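Long-range contacts in hypothetical protein (Staphylococcus aureus subsp. aureus, PDB 1QYI), which is of unknown function but probably belongs to the haloacid dehalogenase-like hydrolases, with a large helical cap on the core domain: residues T25-L30 with L81-F85; I90-K94 with F154-L159. All coordinates share one frame; numbering follows the deposited sequence.

Contact 1 of 2, residues T25-L30 with L81-F85; sequences TVYELL and LFIVF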
loop_
_atom_site.group_PDB
_atom_site.type_symbol
_atom_site.label_atom_id
_atom_site.label_comp_id
_atom_site.label_asym_id
_atom_site.label_seq_id
_atom_site.Cartn_x
_atom_site.Cartn_y
_atom_site.Cartn_z
ATOM N N THR A 25 -0.649 -6.075 12.034
ATOM C CA THR A 25 -0.370 -7.429 11.590
ATOM C C THR A 25 0.740 -8.034 12.429
ATOM O O THR A 25 0.554 -9.078 13.057
ATOM C CB THR A 25 0.010 -7.449 10.120
ATOM O OG1 THR A 25 -1.139 -7.073 9.352
ATOM C CG2 THR A 25 0.453 -8.835 9.702
ATOM N N VAL A 26 1.884 -7.364 12.453
ATOM C CA VAL A 26 3.027 -7.822 13.228
ATOM C C VAL A 26 2.606 -8.062 14.679
ATOM O O VAL A 26 2.917 -9.098 15.275
ATOM C CB VAL A 26 4.151 -6.768 13.178
ATOM C CG1 VAL A 26 5.410 -7.300 13.840
ATOM C CG2 VAL A 26 4.427 -6.387 11.736
ATOM N N TYR A 27 1.869 -7.108 15.236
ATOM C CA TYR A 27 1.410 -7.212 16.618
ATOM C C TYR A 27 0.466 -8.415 16.850
ATOM O O TYR A 27 0.601 -9.137 17.833
ATOM C CB TYR A 27 0.746 -5.884 17.029
ATOM C CG TYR A 27 0.650 -5.641 18.524
ATOM C CD1 TYR A 27 1.793 -5.619 19.339
ATOM C CD2 TYR A 27 -0.588 -5.431 19.128
ATOM C CE1 TYR A 27 1.692 -5.395 20.722
ATOM C CE2 TYR A 27 -0.704 -5.206 20.494
ATOM C CZ TYR A 27 0.425 -5.193 21.289
ATOM O OH TYR A 27 0.271 -5.011 22.646
ATOM N N GLU A 28 -0.481 -8.645 15.950
ATOM C CA GLU A 28 -1.382 -9.774 16.129
ATOM C C GLU A 28 -0.653 -11.099 16.005
ATOM O O GLU A 28 -1.019 -12.089 16.638
ATOM C CB GLU A 28 -2.487 -9.757 15.096
ATOM C CG GLU A 28 -3.622 -10.693 15.439
ATOM C CD GLU A 28 -4.499 -10.978 14.253
ATOM O OE1 GLU A 28 -4.581 -10.107 13.345
ATOM O OE2 GLU A 28 -5.115 -12.072 14.240
ATOM N N LEU A 29 0.365 -11.122 15.161
ATOM C CA LEU A 29 1.160 -12.323 14.957
ATOM C C LEU A 29 2.074 -12.544 16.164
ATOM O O LEU A 29 2.721 -13.588 16.294
ATOM C CB LEU A 29 2.004 -12.169 13.690
ATOM C CG LEU A 29 1.729 -13.060 12.477
ATOM C CD1 LEU A 29 0.254 -13.417 12.372
ATOM C CD2 LEU A 29 2.191 -12.308 11.227
ATOM N N LEU A 30 2.108 -11.572 17.068
ATOM C CA LEU A 30 2.987 -11.680 18.225
ATOM C C LEU A 30 2.311 -11.976 19.555
ATOM O O LEU A 30 2.828 -12.774 20.338
ATOM C CB LEU A 30 3.804 -10.396 18.336
ATOM C CG LEU A 30 5.324 -10.442 18.354
ATOM C CD1 LEU A 30 5.922 -11.486 17.436
ATOM C CD2 LEU A 30 5.758 -9.069 17.935
ATOM N N LEU A 81 6.005 -5.635 6.801
ATOM C CA LEU A 81 5.509 -6.288 7.998
ATOM C C LEU A 81 6.141 -7.672 8.145
ATOM O O LEU A 81 6.363 -8.142 9.257
ATOM C CB LEU A 81 3.985 -6.394 7.948
ATOM C CG LEU A 81 3.346 -7.267 6.870
ATOM C CD1 LEU A 81 3.350 -8.729 7.312
ATOM C CD2 LEU A 81 1.900 -6.809 6.645
ATOM N N PHE A 82 6.435 -8.324 7.026
ATOM C CA PHE A 82 7.055 -9.644 7.080
ATOM C C PHE A 82 8.460 -9.576 7.678
ATOM O O PHE A 82 8.772 -10.333 8.590
ATOM C CB PHE A 82 7.137 -10.263 5.680
ATOM C CG PHE A 82 7.877 -11.582 5.636
ATOM C CD1 PHE A 82 7.290 -12.745 6.136
ATOM C CD2 PHE A 82 9.153 -11.662 5.074
ATOM C CE1 PHE A 82 7.955 -13.964 6.071
ATOM C CE2 PHE A 82 9.830 -12.880 5.004
ATOM C CZ PHE A 82 9.227 -14.038 5.504
ATOM N N ILE A 83 9.304 -8.686 7.151
ATOM C CA ILE A 83 10.678 -8.546 7.636
ATOM C C ILE A 83 10.716 -8.157 9.114
ATOM O O ILE A 83 11.493 -8.709 9.895
ATOM C CB ILE A 83 11.497 -7.498 6.786
ATOM C CG1 ILE A 83 12.505 -8.212 5.869
ATOM C CG2 ILE A 83 12.322 -6.587 7.686
ATOM C CD1 ILE A 83 11.904 -9.052 4.758
ATOM N N VAL A 84 9.869 -7.212 9.495
ATOM C CA VAL A 84 9.798 -6.752 10.879
ATOM C C VAL A 84 9.381 -7.893 11.814
ATOM O O VAL A 84 9.895 -8.023 12.922
ATOM C CB VAL A 84 8.793 -5.575 11.010
ATOM C CG1 VAL A 84 8.472 -5.307 12.473
ATOM C CG2 VAL A 84 9.391 -4.329 10.360
ATOM N N PHE A 85 8.457 -8.732 11.362
ATOM C CA PHE A 85 8.000 -9.828 12.190
ATOM C C PHE A 85 9.013 -10.965 12.251
ATOM O O PHE A 85 9.053 -11.717 13.232
ATOM C CB PHE A 85 6.666 -10.354 11.677
ATOM C CG PHE A 85 6.214 -11.591 12.381
ATOM C CD1 PHE A 85 5.687 -11.520 13.664
ATOM C CD2 PHE A 85 6.369 -12.843 11.776
ATOM C CE1 PHE A 85 5.321 -12.680 14.340
ATOM C CE2 PHE A 85 6.007 -14.011 12.443
ATOM C CZ PHE A 85 5.481 -13.936 13.730
#

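Contact 2 of 2, residues I90-K94 with F154-L159; sequences IDILK and FATTEL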
loop_
_atom_site.group_PDB
_atom_site.type_symbol
_atom_site.label_atom_id
_atom_site.label_comp_id
_atom_site.label_asym_id
_atom_site.label_seq_id
_atom_site.Cartn_x
_atom_site.Cartn_y
_atom_site.Cartn_z
ATOM N N ILE A 90 12.967 -14.552 14.846
ATOM C CA ILE A 90 14.331 -15.058 14.961
ATOM C C ILE A 90 14.860 -14.767 16.380
ATOM O O ILE A 90 15.590 -15.569 16.958
ATOM C CB ILE A 90 15.259 -14.390 13.878
ATOM C CG1 ILE A 90 14.892 -14.909 12.496
ATOM C CG2 ILE A 90 16.725 -14.704 14.144
ATOM C CD1 ILE A 90 15.341 -14.013 11.365
ATOM N N ASP A 91 14.460 -13.624 16.933
ATOM C CA ASP A 91 14.882 -13.199 18.262
ATOM C C ASP A 91 14.339 -14.111 19.371
ATOM O O ASP A 91 15.029 -14.404 20.354
ATOM C CB ASP A 91 14.444 -11.746 18.495
ATOM C CG ASP A 91 15.150 -11.104 19.673
ATOM O OD1 ASP A 91 16.348 -11.405 19.892
ATOM O OD2 ASP A 91 14.526 -10.266 20.355
ATOM N N ILE A 92 13.097 -14.550 19.204
ATOM C CA ILE A 92 12.442 -15.432 20.159
ATOM C C ILE A 92 12.978 -16.859 19.980
ATOM O O ILE A 92 13.098 -17.613 20.949
ATOM C CB ILE A 92 10.891 -15.420 19.952
ATOM C CG1 ILE A 92 10.361 -14.003 20.133
ATOM C CG2 ILE A 92 10.205 -16.345 20.949
ATOM C CD1 ILE A 92 8.889 -13.859 19.850
ATOM N N LEU A 93 13.306 -17.227 18.744
ATOM C CA LEU A 93 13.821 -18.563 18.460
ATOM C C LEU A 93 15.235 -18.803 18.973
ATOM O O LEU A 93 15.656 -19.952 19.114
ATOM C CB LEU A 93 13.791 -18.844 16.962
ATOM C CG LEU A 93 12.401 -18.953 16.360
ATOM C CD1 LEU A 93 12.532 -19.001 14.856
ATOM C CD2 LEU A 93 11.693 -20.188 16.887
ATOM N N LYS A 94 15.967 -17.731 19.247
ATOM C CA LYS A 94 17.328 -17.863 19.742
ATOM C C LYS A 94 17.323 -18.065 21.258
ATOM O O LYS A 94 18.375 -18.101 21.895
ATOM C CB LYS A 94 18.134 -16.617 19.366
ATOM C CG LYS A 94 19.630 -16.736 19.590
ATOM C CD LYS A 94 20.368 -15.515 19.056
ATOM C CE LYS A 94 19.966 -14.250 19.799
ATOM N NZ LYS A 94 20.595 -13.031 19.211
ATOM N N PHE A 154 20.961 -13.710 8.384
ATOM C CA PHE A 154 20.799 -13.403 9.799
ATOM C C PHE A 154 20.191 -14.586 10.536
ATOM O O PHE A 154 20.628 -14.938 11.632
ATOM C CB PHE A 154 19.890 -12.189 9.952
ATOM C CG PHE A 154 19.768 -11.689 11.356
ATOM C CD1 PHE A 154 20.828 -11.028 11.964
ATOM C CD2 PHE A 154 18.587 -11.864 12.067
ATOM C CE1 PHE A 154 20.713 -10.544 13.262
ATOM C CE2 PHE A 154 18.460 -11.385 13.365
ATOM C CZ PHE A 154 19.525 -10.724 13.963
ATOM N N ALA A 155 19.173 -15.192 9.935
ATOM C CA ALA A 155 18.506 -16.332 10.540
ATOM C C ALA A 155 19.436 -17.539 10.659
ATOM O O ALA A 155 19.424 -18.226 11.680
ATOM C CB ALA A 155 17.268 -16.691 9.733
ATOM N N THR A 156 20.246 -17.795 9.630
ATOM C CA THR A 156 21.170 -18.937 9.661
ATOM C C THR A 156 22.270 -18.765 10.708
ATOM O O THR A 156 22.566 -19.697 11.459
ATOM C CB THR A 156 21.860 -19.186 8.290
ATOM O OG1 THR A 156 22.792 -18.135 8.027
ATOM C CG2 THR A 156 20.835 -19.258 7.170
ATOM N N THR A 157 22.869 -17.575 10.759
ATOM C CA THR A 157 23.936 -17.302 11.723
ATOM C C THR A 157 23.406 -17.225 13.164
ATOM O O THR A 157 24.044 -17.719 14.097
ATOM C CB THR A 157 24.701 -15.986 11.389
ATOM O OG1 THR A 157 23.795 -14.879 11.414
ATOM C CG2 THR A 157 25.351 -16.073 10.008
ATOM N N GLU A 158 22.237 -16.617 13.344
ATOM C CA GLU A 158 21.637 -16.496 14.668
ATOM C C GLU A 158 21.077 -17.819 15.184
ATOM O O GLU A 158 21.311 -18.202 16.328
ATOM C CB GLU A 158 20.529 -15.445 14.645
ATOM C CG GLU A 158 21.044 -14.035 14.485
ATOM C CD GLU A 158 21.987 -13.652 15.601
ATOM O OE1 GLU A 158 21.582 -13.782 16.774
ATOM O OE2 GLU A 158 23.126 -13.225 15.308
ATOM N N LEU A 159 20.337 -18.519 14.336
ATOM C CA LEU A 159 19.751 -19.788 14.725
ATOM C C LEU A 159 20.689 -20.975 14.521
ATOM O O LEU A 159 20.317 -22.120 14.777
ATOM C CB LEU A 159 18.448 -19.998 13.958
ATOM C CG LEU A 159 17.208 -19.354 14.589
ATOM C CD1 LEU A 159 17.524 -17.979 15.163
ATOM C CD2 LEU A 159 16.122 -19.268 13.533
#

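Contact 1 of 2, residues T25-L30 with L81-F85
With CG1 of Val26 trans to its backbone N (chi1 -173°) and CG of Phe85 likewise (chi1 173°), the valine directs CG1 to Val84 and Phe85 and CG2 to Leu81, while the phenylalanine ring swings across to the backbone and side chain of Leu29. Val26 CG1 lies 3.9 Å from Phe85 CB and also meets a methyl of Val84; its other methyl, CG2, rests 3.8 Å from Leu81 CB. A beta-branched residue suits this place, since branching at CB sends the two methyls to different neighbours close to the main chain, where Val26 CA comes within 5.5 Å of Phe85 CA. Leu29 supplies a CH-pi contact, its CD2 standing 4.1 Å above the centre of the Phe85 ring, almost on the normal. Leu30 CD1 reaches the same ring obliquely at CE1. Thr25 presents its methyl CG2 to Leu81 CD1, 3.8 Å away, and its buried OG1 is hydrogen-bonded to the carbonyl oxygen of Val21, one turn earlier. The axes of 25-30 and 81-85 run at 40° to each other and come within 9.6 Å at closest approach. Cohesion therefore comes from dispersion and burial of apolar surface, joining helix 16-31 to helix 77-93.

Contact 2 of 2, residues I90-K94 with F154-L159
Apolar packing centres on Ile90, whose branches sort themselves among several partners. Its CD1 lies 3.7 Å from Ala155 CB and in the plane of the Phe154 ring, at its edge, whereas CG2 approaches Phe154 CE2 obliquely at 3.8 Å. The same CG2 meets Leu159 CD1 at 3.5 Å, the two side chains crossing at about a right angle. Alanine suits position 155 because its single methyl leaves space for the long arm of the isoleucine. Leu159 also touches Leu93, CD2 to CD1 at 3.8 Å, so its forked end spans two successive turns of helix 77-93; Phe104 and Met105 of helix 98-106 cover these leucines from outside the pair.

The polar interaction is a salt bridge nearer the solvent. Lys94 is extended except at chi3 (63°), a bend that turns its amine toward the carboxylate, and NZ donates to Glu158 OE1 at 2.7 Å, nearly along the C-O axis. Glu158 is itself folded, its chi2 of -59° curling the chain. In its own helix its CG lies 3.6 Å above the plane of the Phe154 ring, over its centre, so one residue offers a methylene to an aromatic face and charge to the lysine.

Helix 77-93 and helix 144-158 are thus joined at their C-terminal ends by buried hydrocarbon with an ion pair at the margin. The lysine probably stabilises the ionised glutamate, whose negative charge near a helix C-terminus might otherwise be disfavoured by the helix dipole.

Overall arrangement
Both contacts draw on helix 77-93, contact 1 on its first half and contact 2 on its C-terminal end, with centres 16 Å apart and nearest atoms about 5 Å apart. They follow one another along the chain: contact 1 brings in helix 16-31, contact 2 helix 144-158. Within 81-85, Phe82 and Ile83 already pack on helix 144-158, placing helix 77-93 between its two neighbours. In sequence, all three helices fall between strand 3-6 and strand 233-237, which are neighbours in the parallel sheet, an insertion consistent with a cap of a haloacid dehalogenase-like fold. Measured from contact centre to chain centre, contact 1 lies at 16 Å and contact 2 at 29 Å, so contact 2 is the more peripheral.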